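Local atomic coordinates of Pcza361.24 (Amycolatopsis orientalis, PDB entry 3G2M), a protein that probably transfers a methyl group from S-adenosyl-L-methionine to an amine nitrogen during the biosynthesis of glycopeptide antibiotics. Residues I161-Y173 with R250-S264. Residues are numbered along the deposited sequence; the frame is centred on the assembly and turned at random.
Sequences INELDEADRRGLY and RLLAPDQVVRELVRS
Arg250, near the end of strand 244-252, lays its guanidinium against the turn 161-164: Asn162 O sits in the guanidinium plane, and NH1 meets it with a nearly straight bond (2.9 Å), while Leu164 O and Asp165 CA lie over one face. Its NE shares a water with Arg169 NH1, which also donates to Leu164 O. Two residues on, Leu252 N donates to Asn162 OD1 (2.8 Å), and a second water joins Asn162 ND2 to Leu252 O, so that both ends of the amide are tied to one residue. Leu252 CD1 packs over one face of the Arg169 guanidinium, opposite Glu166 CA. In this Rossmann-like methyltransferase fold, helix segments 166-173 and 254-263 cross at -55°, with Leu164 near Met142 of the cofactor site. Val257 CG1 meets Ile161 CD1 tip to tip, and both residues reach Leu190 of strand 184-191. Buried Glu260 is the polar centre: Arg169, bent at chi3, forms a two-pronged salt bridge with it, NE to OE1 (2.9 Å) and NH2 to OE2 (2.8 Å). The two planes are only 22° apart. Tyr173 OH donates to OE1 from the anti side (2.7 Å), and Gln256 NE2 takes the anti lone pair of OE2. Leu261 CD2 touches Tyr173 CD1 (3.6 Å), and Ser264 OG lies against Tyr173 CB.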
loop_
_atom_site.group_PDB
_atom_site.type_symbol
_atom_site.label_atom_id
_atom_site.label_comp_id
_atom_site.label_asym_id
_atom_site.label_seq_id
_atom_site.Cartn_x
_atom_site.Cartn_y
_atom_site.Cartn_z
ATOM N N ILE A 161 9.491 -3.204 -8.545
ATOM C CA ILE A 161 8.071 -2.814 -8.617
ATOM C C ILE A 161 7.538 -2.431 -7.230
ATOM O O ILE A 161 6.759 -1.495 -7.095
ATOM C CB ILE A 161 7.175 -3.886 -9.316
ATOM C CG1 ILE A 161 5.716 -3.377 -9.427
ATOM C CG2 ILE A 161 7.270 -5.235 -8.596
ATOM C CD1 ILE A 161 4.812 -4.175 -10.370
ATOM N N ASN A 162 7.995 -3.130 -6.194
ATOM C CA ASN A 162 7.577 -2.818 -4.823
ATOM C C ASN A 162 8.066 -1.459 -4.310
ATOM O O ASN A 162 7.570 -0.963 -3.303
ATOM C CB ASN A 162 7.967 -3.949 -3.853
ATOM C CG ASN A 162 6.928 -5.069 -3.815
ATOM O OD1 ASN A 162 5.832 -4.892 -3.280
ATOM N ND2 ASN A 162 7.278 -6.231 -4.364
ATOM N N GLU A 163 9.019 -0.849 -5.008
ATOM C CA GLU A 163 9.474 0.505 -4.658
ATOM C C GLU A 163 8.493 1.590 -5.131
ATOM O O GLU A 163 8.604 2.753 -4.739
ATOM C CB GLU A 163 10.893 0.752 -5.204
ATOM C CG GLU A 163 11.964 0.046 -4.358
ATOM C CD GLU A 163 13.397 0.249 -4.829
ATOM O OE1 GLU A 163 13.647 0.896 -5.881
ATOM O OE2 GLU A 163 14.295 -0.253 -4.116
ATOM N N LEU A 164 7.520 1.199 -5.955
ATOM C CA LEU A 164 6.581 2.148 -6.566
ATOM C C LEU A 164 5.231 2.175 -5.848
ATOM O O LEU A 164 4.666 1.120 -5.539
ATOM C CB LEU A 164 6.362 1.787 -8.043
ATOM C CG LEU A 164 7.555 1.762 -9.010
ATOM C CD1 LEU A 164 7.077 1.417 -10.429
ATOM C CD2 LEU A 164 8.311 3.104 -8.994
ATOM N N ASP A 165 4.714 3.377 -5.602
ATOM C CA ASP A 165 3.374 3.535 -5.045
ATOM C C ASP A 165 2.306 3.230 -6.107
ATOM O O ASP A 165 2.637 2.902 -7.250
ATOM C CB ASP A 165 3.181 4.923 -4.386
ATOM C CG ASP A 165 3.209 6.080 -5.377
ATOM O OD1 ASP A 165 3.069 5.873 -6.602
ATOM O OD2 ASP A 165 3.376 7.227 -4.910
ATOM N N GLU A 166 1.037 3.330 -5.729
ATOM C CA GLU A 166 -0.037 2.919 -6.620
ATOM C C GLU A 166 -0.023 3.687 -7.942
ATOM O O GLU A 166 -0.134 3.073 -8.997
ATOM C CB GLU A 166 -1.417 3.019 -5.952
ATOM C CG GLU A 166 -2.512 2.244 -6.726
ATOM C CD GLU A 166 -3.922 2.556 -6.245
ATOM O OE1 GLU A 166 -4.070 3.464 -5.398
ATOM O OE2 GLU A 166 -4.883 1.901 -6.722
ATOM N N ALA A 167 0.119 5.012 -7.868
ATOM C CA ALA A 167 0.090 5.885 -9.050
ATOM C C ALA A 167 1.279 5.621 -9.977
ATOM O O ALA A 167 1.133 5.592 -11.207
ATOM C CB ALA A 167 0.042 7.366 -8.625
ATOM N N ASP A 168 2.448 5.398 -9.384
ATOM C CA ASP A 168 3.653 5.099 -10.160
ATOM C C ASP A 168 3.622 3.713 -10.814
ATOM O O ASP A 168 4.152 3.526 -11.916
ATOM C CB ASP A 168 4.909 5.281 -9.303
ATOM C CG ASP A 168 5.270 6.754 -9.100
ATOM O OD1 ASP A 168 4.755 7.622 -9.842
ATOM O OD2 ASP A 168 6.087 7.043 -8.205
ATOM N N ARG A 169 3.013 2.740 -10.138
ATOM C CA ARG A 169 2.773 1.434 -10.768
ATOM C C ARG A 169 1.876 1.578 -12.010
ATOM O O ARG A 169 2.108 0.916 -13.018
ATOM C CB ARG A 169 2.187 0.428 -9.769
ATOM C CG ARG A 169 3.175 0.089 -8.632
ATOM C CD ARG A 169 2.779 -1.159 -7.819
ATOM N NE ARG A 169 1.454 -1.075 -7.191
ATOM C CZ ARG A 169 1.205 -0.528 -6.001
ATOM N NH1 ARG A 169 2.181 0.048 -5.300
ATOM N NH2 ARG A 169 -0.037 -0.529 -5.523
ATOM N N ARG A 170 0.854 2.426 -11.919
ATOM C CA ARG A 170 0.020 2.759 -13.085
ATOM C C ARG A 170 0.867 3.282 -14.255
ATOM O O ARG A 170 0.660 2.894 -15.396
ATOM C CB ARG A 170 -1.052 3.794 -12.719
ATOM C CG ARG A 170 -2.315 3.213 -12.084
ATOM C CD ARG A 170 -3.420 4.272 -11.950
ATOM N NE ARG A 170 -3.764 4.550 -10.556
ATOM C CZ ARG A 170 -3.661 5.733 -9.956
ATOM N NH1 ARG A 170 -3.236 6.810 -10.613
ATOM N NH2 ARG A 170 -4.006 5.841 -8.682
ATOM N N GLY A 171 1.810 4.174 -13.959
ATOM C CA GLY A 171 2.741 4.694 -14.969
ATOM C C GLY A 171 3.631 3.609 -15.545
ATOM O O GLY A 171 3.909 3.604 -16.746
ATOM N N LEU A 172 4.089 2.695 -14.688
ATOM C CA LEU A 172 4.835 1.513 -15.128
ATOM C C LEU A 172 4.036 0.674 -16.127
ATOM O O LEU A 172 4.536 0.353 -17.210
ATOM C CB LEU A 172 5.236 0.639 -13.919
ATOM C CG LEU A 172 5.702 -0.809 -14.159
ATOM C CD1 LEU A 172 7.047 -0.849 -14.891
ATOM C CD2 LEU A 172 5.796 -1.556 -12.827
ATOM N N TYR A 173 2.798 0.324 -15.762
ATOM C CA TYR A 173 1.978 -0.556 -16.598
ATOM C C TYR A 173 1.723 0.054 -17.986
ATOM O O TYR A 173 1.833 -0.625 -19.006
ATOM C CB TYR A 173 0.651 -0.909 -15.907
ATOM C CG TYR A 173 0.765 -1.491 -14.504
ATOM C CD1 TYR A 173 1.784 -2.385 -14.164
ATOM C CD2 TYR A 173 -0.172 -1.158 -13.521
ATOM C CE1 TYR A 173 1.871 -2.917 -12.872
ATOM C CE2 TYR A 173 -0.086 -1.682 -12.236
ATOM C CZ TYR A 173 0.938 -2.553 -11.919
ATOM O OH TYR A 173 1.022 -3.065 -10.637
ATOM N N ARG A 250 7.640 -1.691 1.311
ATOM C CA ARG A 250 6.384 -2.156 0.756
ATOM C C ARG A 250 6.513 -3.609 0.335
ATOM O O ARG A 250 7.523 -4.002 -0.255
ATOM C CB ARG A 250 6.023 -1.302 -0.463
ATOM C CG ARG A 250 4.777 -1.747 -1.223
ATOM C CD ARG A 250 4.531 -0.859 -2.439
ATOM N NE ARG A 250 4.160 0.505 -2.065
ATOM C CZ ARG A 250 4.987 1.550 -2.048
ATOM N NH1 ARG A 250 6.268 1.418 -2.374
ATOM N NH2 ARG A 250 4.522 2.743 -1.704
ATOM N N LEU A 251 5.493 -4.403 0.653
ATOM C CA LEU A 251 5.389 -5.753 0.114
ATOM C C LEU A 251 3.978 -5.989 -0.393
ATOM O O LEU A 251 3.043 -6.165 0.390
ATOM C CB LEU A 251 5.802 -6.823 1.142
ATOM C CG LEU A 251 5.940 -8.258 0.600
ATOM C CD1 LEU A 251 7.057 -8.358 -0.435
ATOM C CD2 LEU A 251 6.184 -9.247 1.712
ATOM N N LEU A 252 3.834 -5.977 -1.714
ATOM C CA LEU A 252 2.547 -6.207 -2.332
ATOM C C LEU A 252 2.290 -7.705 -2.459
ATOM O O LEU A 252 3.211 -8.496 -2.740
ATOM C CB LEU A 252 2.488 -5.543 -3.714
ATOM C CG LEU A 252 2.594 -4.015 -3.780
ATOM C CD1 LEU A 252 3.185 -3.568 -5.117
ATOM C CD2 LEU A 252 1.239 -3.374 -3.531
ATOM N N ALA A 253 1.037 -8.090 -2.250
ATOM C CA ALA A 253 0.602 -9.447 -2.547
ATOM C C ALA A 253 0.644 -9.636 -4.065
ATOM O O ALA A 253 0.205 -8.753 -4.796
ATOM C CB ALA A 253 -0.821 -9.668 -2.006
ATOM N N PRO A 254 1.210 -10.767 -4.555
ATOM C CA PRO A 254 1.193 -11.032 -6.005
ATOM C C PRO A 254 -0.190 -10.887 -6.646
ATOM O O PRO A 254 -0.299 -10.349 -7.749
ATOM C CB PRO A 254 1.693 -12.485 -6.100
ATOM C CG PRO A 254 2.603 -12.615 -4.904
ATOM C CD PRO A 254 1.923 -11.827 -3.815
ATOM N N ASP A 255 -1.240 -11.336 -5.956
ATOM C CA ASP A 255 -2.607 -11.244 -6.489
ATOM C C ASP A 255 -3.084 -9.793 -6.641
ATOM O O ASP A 255 -3.890 -9.498 -7.528
ATOM C CB ASP A 255 -3.604 -12.050 -5.636
ATOM C CG ASP A 255 -3.452 -13.568 -5.813
ATOM O OD1 ASP A 255 -2.902 -14.017 -6.842
ATOM O OD2 ASP A 255 -3.880 -14.317 -4.911
ATOM N N GLN A 256 -2.584 -8.898 -5.787
ATOM C CA GLN A 256 -2.878 -7.459 -5.900
ATOM C C GLN A 256 -2.270 -6.852 -7.180
ATOM O O GLN A 256 -2.942 -6.114 -7.902
ATOM C CB GLN A 256 -2.399 -6.688 -4.654
ATOM C CG GLN A 256 -2.445 -5.141 -4.780
ATOM C CD GLN A 256 -3.865 -4.585 -4.876
ATOM O OE1 GLN A 256 -4.810 -5.178 -4.366
ATOM N NE2 GLN A 256 -4.010 -3.435 -5.520
ATOM N N VAL A 257 -1.005 -7.164 -7.450
ATOM C CA VAL A 257 -0.351 -6.716 -8.691
ATOM C C VAL A 257 -1.062 -7.299 -9.917
ATOM O O VAL A 257 -1.255 -6.603 -10.914
ATOM C CB VAL A 257 1.162 -7.066 -8.720
ATOM C CG1 VAL A 257 1.803 -6.697 -10.080
ATOM C CG2 VAL A 257 1.897 -6.373 -7.578
ATOM N N VAL A 258 -1.457 -8.570 -9.838
ATOM C CA VAL A 258 -2.274 -9.175 -10.901
ATOM C C VAL A 258 -3.566 -8.368 -11.153
ATOM O O VAL A 258 -3.864 -8.035 -12.303
ATOM C CB VAL A 258 -2.584 -10.676 -10.635
ATOM C CG1 VAL A 258 -3.680 -11.179 -11.564
ATOM C CG2 VAL A 258 -1.321 -11.520 -10.808
ATOM N N ARG A 259 -4.308 -8.044 -10.090
ATOM C CA ARG A 259 -5.542 -7.233 -10.217
ATOM C C ARG A 259 -5.267 -5.882 -10.891
ATOM O O ARG A 259 -6.051 -5.415 -11.727
ATOM C CB ARG A 259 -6.227 -7.024 -8.856
ATOM C CG ARG A 259 -6.805 -8.304 -8.235
ATOM C CD ARG A 259 -7.631 -8.030 -6.974
ATOM N NE ARG A 259 -6.829 -7.642 -5.808
ATOM C CZ ARG A 259 -6.331 -8.493 -4.908
ATOM N NH1 ARG A 259 -6.534 -9.803 -5.020
ATOM N NH2 ARG A 259 -5.629 -8.027 -3.881
ATOM N N GLU A 260 -4.144 -5.263 -10.523
ATOM C CA GLU A 260 -3.742 -3.984 -11.101
ATOM C C GLU A 260 -3.368 -4.106 -12.581
ATOM O O GLU A 260 -3.726 -3.244 -13.391
ATOM C CB GLU A 260 -2.572 -3.383 -10.309
ATOM C CG GLU A 260 -2.932 -2.930 -8.899
ATOM C CD GLU A 260 -1.739 -2.377 -8.134
ATOM O OE1 GLU A 260 -0.711 -2.062 -8.774
ATOM O OE2 GLU A 260 -1.835 -2.256 -6.893
ATOM N N LEU A 261 -2.636 -5.166 -12.923
ATOM C CA LEU A 261 -2.285 -5.436 -14.315
ATOM C C LEU A 261 -3.535 -5.567 -15.190
ATOM O O LEU A 261 -3.616 -4.958 -16.258
ATOM C CB LEU A 261 -1.414 -6.689 -14.417
ATOM C CG LEU A 261 0.039 -6.514 -13.968
ATOM C CD1 LEU A 261 0.676 -7.879 -13.730
ATOM C CD2 LEU A 261 0.818 -5.718 -15.013
ATOM N N VAL A 262 -4.504 -6.350 -14.725
ATOM C CA VAL A 262 -5.785 -6.499 -15.427
ATOM C C VAL A 262 -6.493 -5.147 -15.584
ATOM O O VAL A 262 -6.896 -4.774 -16.691
ATOM C CB VAL A 262 -6.705 -7.550 -14.742
ATOM C CG1 VAL A 262 -8.066 -7.626 -15.434
ATOM C CG2 VAL A 262 -6.041 -8.925 -14.753
ATOM N N ARG A 263 -6.614 -4.407 -14.486
ATOM C CA ARG A 263 -7.220 -3.078 -14.530
ATOM C C ARG A 263 -6.556 -2.170 -15.578
ATOM O O ARG A 263 -7.236 -1.383 -16.231
ATOM C CB ARG A 263 -7.174 -2.431 -13.148
ATOM C CG ARG A 263 -7.898 -1.101 -13.033
ATOM C CD ARG A 263 -8.074 -0.694 -11.567
ATOM N NE ARG A 263 -8.601 -1.799 -10.762
ATOM C CZ ARG A 263 -7.930 -2.423 -9.795
ATOM N NH1 ARG A 263 -6.697 -2.043 -9.474
ATOM N NH2 ARG A 263 -8.500 -3.428 -9.136
ATOM N N SER A 264 -5.239 -2.304 -15.741
ATOM C CA SER A 264 -4.476 -1.471 -16.675
ATOM C C SER A 264 -4.585 -1.914 -18.133
ATOM O O SER A 264 -4.086 -1.222 -19.027
ATOM C CB SER A 264 -2.999 -1.407 -16.269
ATOM O OG SER A 264 -2.321 -2.604 -16.621
HETATM O O HOH W 1 5.499 -8.433 -4.037
HETATM O O HOH W 2 -1.364 0.696 -9.421
HETATM O O HOH W 3 1.326 1.015 -2.757
#